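Local structure of GlcNAc Inducible Gene 2, GIG2 (6AKZ) at residues A[130-135]-A[171-176]; A[204-209]-A[227-232]. The protein binds iron and is probably an oxygenase of the DUF1479 (Gig2-like) family in the cupin clan, named for the induction of its gene by GlcNAc. All blocks are in the same frame, centred on the assembly; numbering follows the deposited sequence.

Interaction 1 comes first along the chain: the turn that follows edge strand 127-128 and leads into helix 134-140 meets the loop between strands 170-171 and 178-181. It thereby closes a loop of 35 residues that contains helix 143-153. Only then does interaction 2 open, where helix 204-208 meets residues 227-232, a shorter loop of 17 residues that takes in helix 211-214. The two contacts are in series, neither nested nor crossed, with centres about 27 Å apart and no touching atoms. Between them runs strand 192-193, and the iron ligands H192 and D194 also fall in this interval. Interaction 1 joins elements beside the edge of the main sheet; interaction 2 joins helix 204-208 to the loop before strand 256-261.

Interaction 1. Residues A[130-135]-A[171-176]; sequences VFWSKP and QLVYGD
F131 and D176 bring the two backbones closest, their CA atoms 5.6 Å apart, where the turn before helix 134-140 passes the loop leading to strand 178-181. The F131 ring, with CG anti to its own carbonyl carbon (chi1 -59°), meets main chain here: CD1 lies 3.5 Å from D176 C, and CE1 also reaches that carbon. F131 CB lies 3.9 Å above one face of the W132 indole, toward the rim. W132 uses its six-membered ring: G175 has no side chain, and CH2 meets its CA directly at 3.6 Å, obliquely to the ring. V173 CG1 sits at the indole edge, near its plane, 3.9 Å from CZ3. In the five-membered ring, NE1 bonds to I396 O; T388 and A391 of helix 382-394 also touch the W132 side chain. V130 O and D176 O approach to 3.5 Å, but both are acceptors. The D176 side chain lies about 9 Å from the iron, beyond its ligands. The two loops therefore meet through van der Waals contacts, aromatic carbon against peptide and one valine methyl, while W132 NE1 bonds to I396 and V130 O to Q136 NE2.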
ATOM      1  N   VAL A 130       0.387  -1.416 -19.215  1.00 17.63           N
ATOM      2  CA  VAL A 130       1.596  -0.838 -19.680  1.00 19.15           C
ATOM      3  C   VAL A 130       2.402  -0.552 -18.393  1.00 18.03           C
ATOM      4  O   VAL A 130       1.922   0.096 -17.428  1.00 15.06           O
ATOM      5  CB  VAL A 130       1.376   0.388 -20.578  1.00 19.97           C
ATOM      6  CG1 VAL A 130       0.645   1.553 -19.885  1.00 22.08           C
ATOM      7  CG2 VAL A 130       2.701   0.912 -21.070  1.00 23.50           C
ATOM      8  N   PHE A 131       3.638  -1.020 -18.379  1.00 16.92           N
ATOM      9  CA  PHE A 131       4.506  -0.891 -17.197  1.00 17.91           C
ATOM     10  C   PHE A 131       5.762  -0.042 -17.366  1.00 19.16           C
ATOM     11  O   PHE A 131       6.126   0.694 -16.406  1.00 16.84           O
ATOM     12  CB  PHE A 131       4.854  -2.295 -16.734  1.00 18.45           C
ATOM     13  CG  PHE A 131       3.645  -3.111 -16.378  1.00 16.68           C
ATOM     14  CD1 PHE A 131       3.006  -2.953 -15.164  1.00 15.36           C
ATOM     15  CD2 PHE A 131       3.060  -3.981 -17.328  1.00 17.41           C
ATOM     16  CE1 PHE A 131       1.916  -3.729 -14.824  1.00 17.41           C
ATOM     17  CE2 PHE A 131       1.935  -4.745 -17.016  1.00 16.93           C
ATOM     18  CZ  PHE A 131       1.352  -4.615 -15.748  1.00 17.13           C
ATOM     19  N   TRP A 132       6.448  -0.126 -18.537  1.00 17.11           N
ATOM     20  CA  TRP A 132       7.783   0.427 -18.733  1.00 17.32           C
ATOM     21  C   TRP A 132       7.884   1.557 -19.786  1.00 18.68           C
ATOM     22  O   TRP A 132       8.980   1.875 -20.290  1.00 18.93           O
ATOM     23  CB  TRP A 132       8.828  -0.719 -19.009  1.00 17.13           C
ATOM     24  CG  TRP A 132       8.773  -1.926 -18.077  1.00 16.18           C
ATOM     25  CD1 TRP A 132       8.497  -3.224 -18.405  1.00 18.33           C
ATOM     26  CD2 TRP A 132       8.883  -1.908 -16.642  1.00 16.68           C
ATOM     27  NE1 TRP A 132       8.455  -4.036 -17.275  1.00 18.97           N
ATOM     28  CE2 TRP A 132       8.684  -3.244 -16.178  1.00 16.72           C
ATOM     29  CE3 TRP A 132       9.168  -0.908 -15.714  1.00 17.70           C
ATOM     30  CZ2 TRP A 132       8.762  -3.588 -14.846  1.00 17.83           C
ATOM     31  CZ3 TRP A 132       9.213  -1.275 -14.336  1.00 20.81           C
ATOM     32  CH2 TRP A 132       9.035  -2.590 -13.938  1.00 18.35           C
ATOM     33  N   SER A 133       6.744   2.153 -20.136  1.00 19.17           N
ATOM     34  CA  SER A 133       6.743   3.193 -21.168  1.00 18.02           C
ATOM     35  C   SER A 133       7.596   4.371 -20.775  1.00 18.77           C
ATOM     36  O   SER A 133       7.860   4.611 -19.571  1.00 18.86           O
ATOM     37  CB  SER A 133       5.273   3.660 -21.414  1.00 18.03           C
ATOM     38  OG  SER A 133       4.755   4.396 -20.320  1.00 18.52           O
ATOM     39  N   LYS A 134       8.021   5.170 -21.764  1.00 16.41           N
ATOM     40  CA  LYS A 134       8.787   6.338 -21.472  1.00 16.88           C
ATOM     41  C   LYS A 134       8.110   7.307 -20.461  1.00 16.99           C
ATOM     42  O   LYS A 134       8.780   7.849 -19.563  1.00 16.87           O
ATOM     43  CB  LYS A 134       9.129   7.093 -22.767  1.00 19.14           C
ATOM     44  CG  LYS A 134       9.986   8.357 -22.544  1.00 22.92           C
ATOM     45  CD  LYS A 134       9.897   9.244 -23.782  1.00 30.39           C
ATOM     46  CE  LYS A 134      11.201   9.964 -24.088  1.00 34.03           C
ATOM     47  NZ  LYS A 134      11.139  11.447 -23.883  1.00 36.52           N
ATOM     48  N   PRO A 135       6.779   7.569 -20.642  1.00 16.71           N
ATOM     49  CA  PRO A 135       6.218   8.495 -19.656  1.00 17.37           C
ATOM     50  C   PRO A 135       6.270   7.948 -18.216  1.00 14.69           C
ATOM     51  O   PRO A 135       6.448   8.749 -17.268  1.00 16.75           O
ATOM     52  CB  PRO A 135       4.775   8.730 -20.121  1.00 17.91           C
ATOM     53  CG  PRO A 135       4.653   8.035 -21.478  1.00 18.35           C
ATOM     54  CD  PRO A 135       5.860   7.275 -21.760  1.00 18.26           C
ATOM     55  N   GLN A 171      14.417   4.120  -2.721  1.00 12.64           N
ATOM     56  CA  GLN A 171      13.167   3.761  -3.391  1.00 13.19           C
ATOM     57  C   GLN A 171      13.436   2.756  -4.486  1.00 14.26           C
ATOM     58  O   GLN A 171      14.254   3.003  -5.322  1.00 16.23           O
ATOM     59  CB  GLN A 171      12.545   5.022  -3.984  1.00 14.95           C
ATOM     60  CG  GLN A 171      11.375   4.858  -4.896  1.00 14.43           C
ATOM     61  CD  GLN A 171      10.120   4.294  -4.251  1.00 15.72           C
ATOM     62  OE1 GLN A 171      10.018   4.088  -3.019  1.00 15.81           O
ATOM     63  NE2 GLN A 171       9.109   4.159  -5.066  1.00 15.34           N
ATOM     64  N   LEU A 172      12.731   1.666  -4.489  1.00 13.28           N
ATOM     65  CA  LEU A 172      12.730   0.695  -5.615  1.00 13.38           C
ATOM     66  C   LEU A 172      11.466   0.914  -6.446  1.00 13.25           C
ATOM     67  O   LEU A 172      10.415   1.327  -5.955  1.00 14.02           O
ATOM     68  CB  LEU A 172      12.703  -0.743  -5.108  1.00 14.39           C
ATOM     69  CG  LEU A 172      13.884  -1.120  -4.232  1.00 14.84           C
ATOM     70  CD1 LEU A 172      13.828  -2.581  -3.908  1.00 15.41           C
ATOM     71  CD2 LEU A 172      15.228  -0.695  -4.818  1.00 17.40           C
ATOM     72  N   VAL A 173      11.552   0.525  -7.704  1.00 13.27           N
ATOM     73  CA  VAL A 173      10.413   0.476  -8.556  1.00 14.58           C
ATOM     74  C   VAL A 173       9.745  -0.897  -8.536  1.00 14.84           C
ATOM     75  O   VAL A 173      10.332  -1.950  -8.964  1.00 14.21           O
ATOM     76  CB  VAL A 173      10.739   0.875  -9.999  1.00 13.55           C
ATOM     77  CG1 VAL A 173       9.537   0.649 -10.968  1.00 15.13           C
ATOM     78  CG2 VAL A 173      11.248   2.328 -10.068  1.00 16.16           C
ATOM     79  N   TYR A 174       8.479  -0.851  -8.123  1.00 15.55           N
ATOM     80  CA  TYR A 174       7.536  -1.935  -8.378  1.00 16.08           C
ATOM     81  C   TYR A 174       6.746  -1.495  -9.614  1.00 16.44           C
ATOM     82  O   TYR A 174       6.059  -0.500  -9.568  1.00 15.76           O
ATOM     83  CB  TYR A 174       6.657  -2.179  -7.177  1.00 18.08           C
ATOM     84  CG  TYR A 174       5.520  -3.101  -7.443  1.00 19.12           C
ATOM     85  CD1 TYR A 174       5.733  -4.476  -7.603  1.00 19.19           C
ATOM     86  CD2 TYR A 174       4.236  -2.617  -7.548  1.00 19.64           C
ATOM     87  CE1 TYR A 174       4.670  -5.356  -7.826  1.00 23.88           C
ATOM     88  CE2 TYR A 174       3.151  -3.498  -7.787  1.00 20.40           C
ATOM     89  CZ  TYR A 174       3.371  -4.846  -7.922  1.00 23.05           C
ATOM     90  OH  TYR A 174       2.307  -5.687  -8.162  1.00 24.60           O
ATOM     91  N   GLY A 175       6.851  -2.264 -10.707  1.00 15.75           N
ATOM     92  CA  GLY A 175       6.126  -1.900 -11.944  1.00 15.79           C
ATOM     93  C   GLY A 175       4.645  -1.991 -11.747  1.00 14.03           C
ATOM     94  O   GLY A 175       4.122  -3.005 -11.269  1.00 15.86           O
ATOM     95  N   ASP A 176       3.938  -0.931 -12.095  1.00 14.87           N
ATOM     96  CA  ASP A 176       2.499  -0.928 -12.021  1.00 14.49           C
ATOM     97  C   ASP A 176       1.931  -0.230 -13.231  1.00 15.73           C
ATOM     98  O   ASP A 176       2.664   0.386 -14.040  1.00 18.90           O
ATOM     99  CB  ASP A 176       2.023  -0.290 -10.709  1.00 14.10           C
ATOM    100  CG  ASP A 176       0.746  -0.923 -10.139  1.00 16.08           C
ATOM    101  OD1 ASP A 176       0.001  -1.559 -10.849  1.00 18.62           O
ATOM    102  OD2 ASP A 176       0.454  -0.744  -8.940  1.00 18.87           O
TER

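Interaction 2. Residues A[204-209]-A[227-232]; sequences IMYSEV and DERTYS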
ATOM      1  N   ILE A 204       3.440 -15.019  11.319  1.00 18.70           N
ATOM      2  CA  ILE A 204       4.039 -14.648  12.579  1.00 19.24           C
ATOM      3  C   ILE A 204       4.550 -13.203  12.669  1.00 17.99           C
ATOM      4  O   ILE A 204       4.186 -12.477  13.583  1.00 18.45           O
ATOM      5  CB  ILE A 204       5.212 -15.583  12.962  1.00 25.35           C
ATOM      6  CG1 ILE A 204       4.720 -17.030  13.141  1.00 28.41           C
ATOM      7  CG2 ILE A 204       5.904 -15.085  14.241  1.00 23.60           C
ATOM      8  CD1 ILE A 204       3.586 -17.215  14.091  1.00 26.19           C
ATOM      9  N   MET A 205       5.425 -12.821  11.740  1.00 18.91           N
ATOM     10  CA  MET A 205       6.035 -11.501  11.784  1.00 18.04           C
ATOM     11  C   MET A 205       4.984 -10.435  11.428  1.00 16.65           C
ATOM     12  O   MET A 205       4.940  -9.428  12.109  1.00 14.73           O
ATOM     13  CB  MET A 205       7.247 -11.422  10.850  1.00 19.22           C
ATOM     14  CG  MET A 205       8.398 -12.285  11.348  1.00 19.82           C
ATOM     15  SD  MET A 205       8.907 -11.913  13.035  1.00 25.55           S
ATOM     16  CE  MET A 205       9.272 -10.173  13.010  1.00 23.91           C
ATOM     17  N   TYR A 206       4.094 -10.744  10.480  1.00 14.23           N
ATOM     18  CA  TYR A 206       3.027  -9.781  10.114  1.00 14.73           C
ATOM     19  C   TYR A 206       2.163  -9.503  11.306  1.00 15.65           C
ATOM     20  O   TYR A 206       1.904  -8.347  11.655  1.00 13.41           O
ATOM     21  CB  TYR A 206       2.221 -10.251   8.932  1.00 14.10           C
ATOM     22  CG  TYR A 206       1.706  -9.190   7.998  1.00 14.37           C
ATOM     23  CD1 TYR A 206       1.533  -7.852   8.415  1.00 14.87           C
ATOM     24  CD2 TYR A 206       1.282  -9.557   6.743  1.00 13.94           C
ATOM     25  CE1 TYR A 206       1.001  -6.923   7.516  1.00 13.45           C
ATOM     26  CE2 TYR A 206       0.712  -8.628   5.857  1.00 14.18           C
ATOM     27  CZ  TYR A 206       0.573  -7.332   6.271  1.00 14.60           C
ATOM     28  OH  TYR A 206       0.029  -6.379   5.411  1.00 14.78           O
ATOM     29  N   SER A 207       1.705 -10.552  12.014  1.00 15.06           N
ATOM     30  CA  SER A 207       0.919 -10.320  13.195  1.00 15.64           C
ATOM     31  C   SER A 207       1.588  -9.621  14.339  1.00 16.04           C
ATOM     32  O   SER A 207       0.910  -8.838  15.086  1.00 15.78           O
ATOM     33  CB  SER A 207       0.292 -11.696  13.663  1.00 17.32           C
ATOM     34  OG  SER A 207       1.277 -12.475  14.316  1.00 18.08           O
ATOM     35  N   GLU A 208       2.911  -9.732  14.461  1.00 15.98           N
ATOM     36  CA  GLU A 208       3.622  -8.995  15.465  1.00 18.27           C
ATOM     37  C   GLU A 208       3.589  -7.494  15.252  1.00 16.58           C
ATOM     38  O   GLU A 208       3.758  -6.775  16.220  1.00 15.77           O
ATOM     39  CB  GLU A 208       5.125  -9.352  15.589  1.00 21.69           C
ATOM     40  CG  GLU A 208       5.435 -10.615  16.326  1.00 30.49           C
ATOM     41  CD  GLU A 208       5.162 -10.526  17.826  1.00 28.59           C
ATOM     42  OE1 GLU A 208       5.858  -9.809  18.647  1.00 30.00           O
ATOM     43  OE2 GLU A 208       4.216 -11.206  18.155  1.00 40.71           O
ATOM     44  N   VAL A 209       3.455  -7.039  14.012  1.00 15.48           N
ATOM     45  CA  VAL A 209       3.191  -5.598  13.706  1.00 14.36           C
ATOM     46  C   VAL A 209       2.061  -5.027  14.583  1.00 14.81           C
ATOM     47  O   VAL A 209       2.087  -3.862  14.980  1.00 15.14           O
ATOM     48  CB  VAL A 209       2.884  -5.417  12.200  1.00 14.53           C
ATOM     49  CG1 VAL A 209       2.477  -3.968  11.861  1.00 13.94           C
ATOM     50  CG2 VAL A 209       4.066  -5.871  11.371  1.00 15.69           C
ATOM     51  N   ASP A 227      10.144  -2.380  12.164  1.00 13.72           N
ATOM     52  CA  ASP A 227      11.027  -3.471  12.606  1.00 16.48           C
ATOM     53  C   ASP A 227      10.511  -4.861  12.306  1.00 16.69           C
ATOM     54  O   ASP A 227      11.260  -5.700  11.790  1.00 18.48           O
ATOM     55  CB  ASP A 227      11.303  -3.349  14.112  1.00 16.56           C
ATOM     56  CG  ASP A 227      12.004  -2.067  14.506  1.00 19.04           C
ATOM     57  OD1 ASP A 227      11.533  -0.943  14.212  1.00 16.06           O
ATOM     58  OD2 ASP A 227      13.054  -2.166  15.204  1.00 20.37           O
ATOM     59  N   GLU A 228       9.251  -5.129  12.609  1.00 15.44           N
ATOM     60  CA  GLU A 228       8.666  -6.438  12.408  1.00 15.76           C
ATOM     61  C   GLU A 228       8.146  -6.551  10.965  1.00 13.63           C
ATOM     62  O   GLU A 228       8.311  -7.590  10.324  1.00 13.60           O
ATOM     63  CB  GLU A 228       7.501  -6.697  13.385  1.00 18.14           C
ATOM     64  CG  GLU A 228       7.934  -6.792  14.827  1.00 20.26           C
ATOM     65  CD  GLU A 228       8.159  -5.451  15.451  1.00 22.09           C
ATOM     66  OE1 GLU A 228       7.568  -4.444  14.995  1.00 28.45           O
ATOM     67  OE2 GLU A 228       8.895  -5.394  16.442  1.00 28.00           O
ATOM     68  N   ARG A 229       7.522  -5.481  10.449  1.00 12.73           N
ATOM     69  CA  ARG A 229       6.944  -5.568   9.094  1.00 12.67           C
ATOM     70  C   ARG A 229       7.902  -5.880   7.962  1.00 12.39           C
ATOM     71  O   ARG A 229       7.512  -6.459   6.951  1.00 12.98           O
ATOM     72  CB  ARG A 229       6.174  -4.267   8.799  1.00 13.30           C
ATOM     73  CG  ARG A 229       5.011  -4.552   7.863  1.00 12.35           C
ATOM     74  CD  ARG A 229       4.122  -3.353   7.776  1.00 14.02           C
ATOM     75  NE  ARG A 229       2.940  -3.684   6.998  1.00 13.00           N
ATOM     76  CZ  ARG A 229       1.712  -3.219   7.257  1.00 13.04           C
ATOM     77  NH1 ARG A 229       1.502  -2.330   8.260  1.00 13.04           N
ATOM     78  NH2 ARG A 229       0.713  -3.602   6.507  1.00 13.02           N
ATOM     79  N   THR A 230       9.160  -5.449   8.158  1.00 14.35           N
ATOM     80  CA  THR A 230      10.330  -5.777   7.298  1.00 14.59           C
ATOM     81  C   THR A 230      10.417  -7.281   6.989  1.00 16.20           C
ATOM     82  O   THR A 230      10.848  -7.671   5.906  1.00 13.40           O
ATOM     83  CB  THR A 230      11.610  -5.130   7.929  1.00 15.60           C
ATOM     84  OG1 THR A 230      11.516  -3.683   7.800  1.00 14.86           O
ATOM     85  CG2 THR A 230      12.899  -5.540   7.217  1.00 15.29           C
ATOM     86  N   TYR A 231       9.974  -8.112   7.917  1.00 15.45           N
ATOM     87  CA  TYR A 231      10.100  -9.535   7.798  1.00 16.43           C
ATOM     88  C   TYR A 231       8.744 -10.255   7.631  1.00 17.74           C
ATOM     89  O   TYR A 231       8.661 -11.453   7.766  1.00 17.52           O
ATOM     90  CB  TYR A 231      10.805 -10.066   9.047  1.00 15.93           C
ATOM     91  CG  TYR A 231      12.174  -9.482   9.197  1.00 14.57           C
ATOM     92  CD1 TYR A 231      13.265 -10.031   8.504  1.00 18.12           C
ATOM     93  CD2 TYR A 231      12.402  -8.363  10.016  1.00 14.59           C
ATOM     94  CE1 TYR A 231      14.551  -9.494   8.616  1.00 16.67           C
ATOM     95  CE2 TYR A 231      13.701  -7.822  10.137  1.00 15.79           C
ATOM     96  CZ  TYR A 231      14.769  -8.420   9.408  1.00 15.11           C
ATOM     97  OH  TYR A 231      16.076  -7.900   9.472  1.00 15.87           O
ATOM     98  N   SER A 232       7.690  -9.487   7.385  1.00 17.72           N
ATOM     99  CA  SER A 232       6.369 -10.053   7.235  1.00 16.96           C
ATOM    100  C   SER A 232       6.276 -10.702   5.836  1.00 16.77           C
ATOM    101  O   SER A 232       6.756 -10.189   4.854  1.00 16.64           O
ATOM    102  CB  SER A 232       5.280  -8.975   7.408  1.00 19.22           C
ATOM    103  OG  SER A 232       5.340  -7.981   6.375  1.00 20.48           O
TER
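The Y206 ring carries S232 over one face, OG 4.2 Å above its plane and toward the rim, and has R229 NH2 at its edge, near the plane. Y206 CE1 in turn lies over a face of the guanidinium, with the two planes 58° apart. NH2 donates a weak bond to Y206 OH, 3.1 Å long and bent to 129°. Each group has a stronger partner: D352 forms a salt bridge with R229, and S195 offers its carbonyl O to the tyrosine hydroxyl. S232 CB presses on Y206 CG at 3.6 Å; its OG turns back to R229 O, 2.7 Å away on an in-plane lone pair. Helix 204-208 thus packs against residues 227-230, helical in backbone angles but without regular helix bonds, beside the iron site, whose ligands H192, D194 and H355 form the two-histidine, one-carboxylate facial triad known from cupin-type oxygenases. M205 CB meets Y231 O at 3.4 Å, and the chain, turned at chi3 (-55°), brings CE to 3.8 Å from E228 CA. Further along the segment, V209 CG2 touches R229 N at 3.6 Å. E208 CB and E228 CG touch, their like-charged carboxylates 5.8 Å apart between E208 OE1 and E228 OE2.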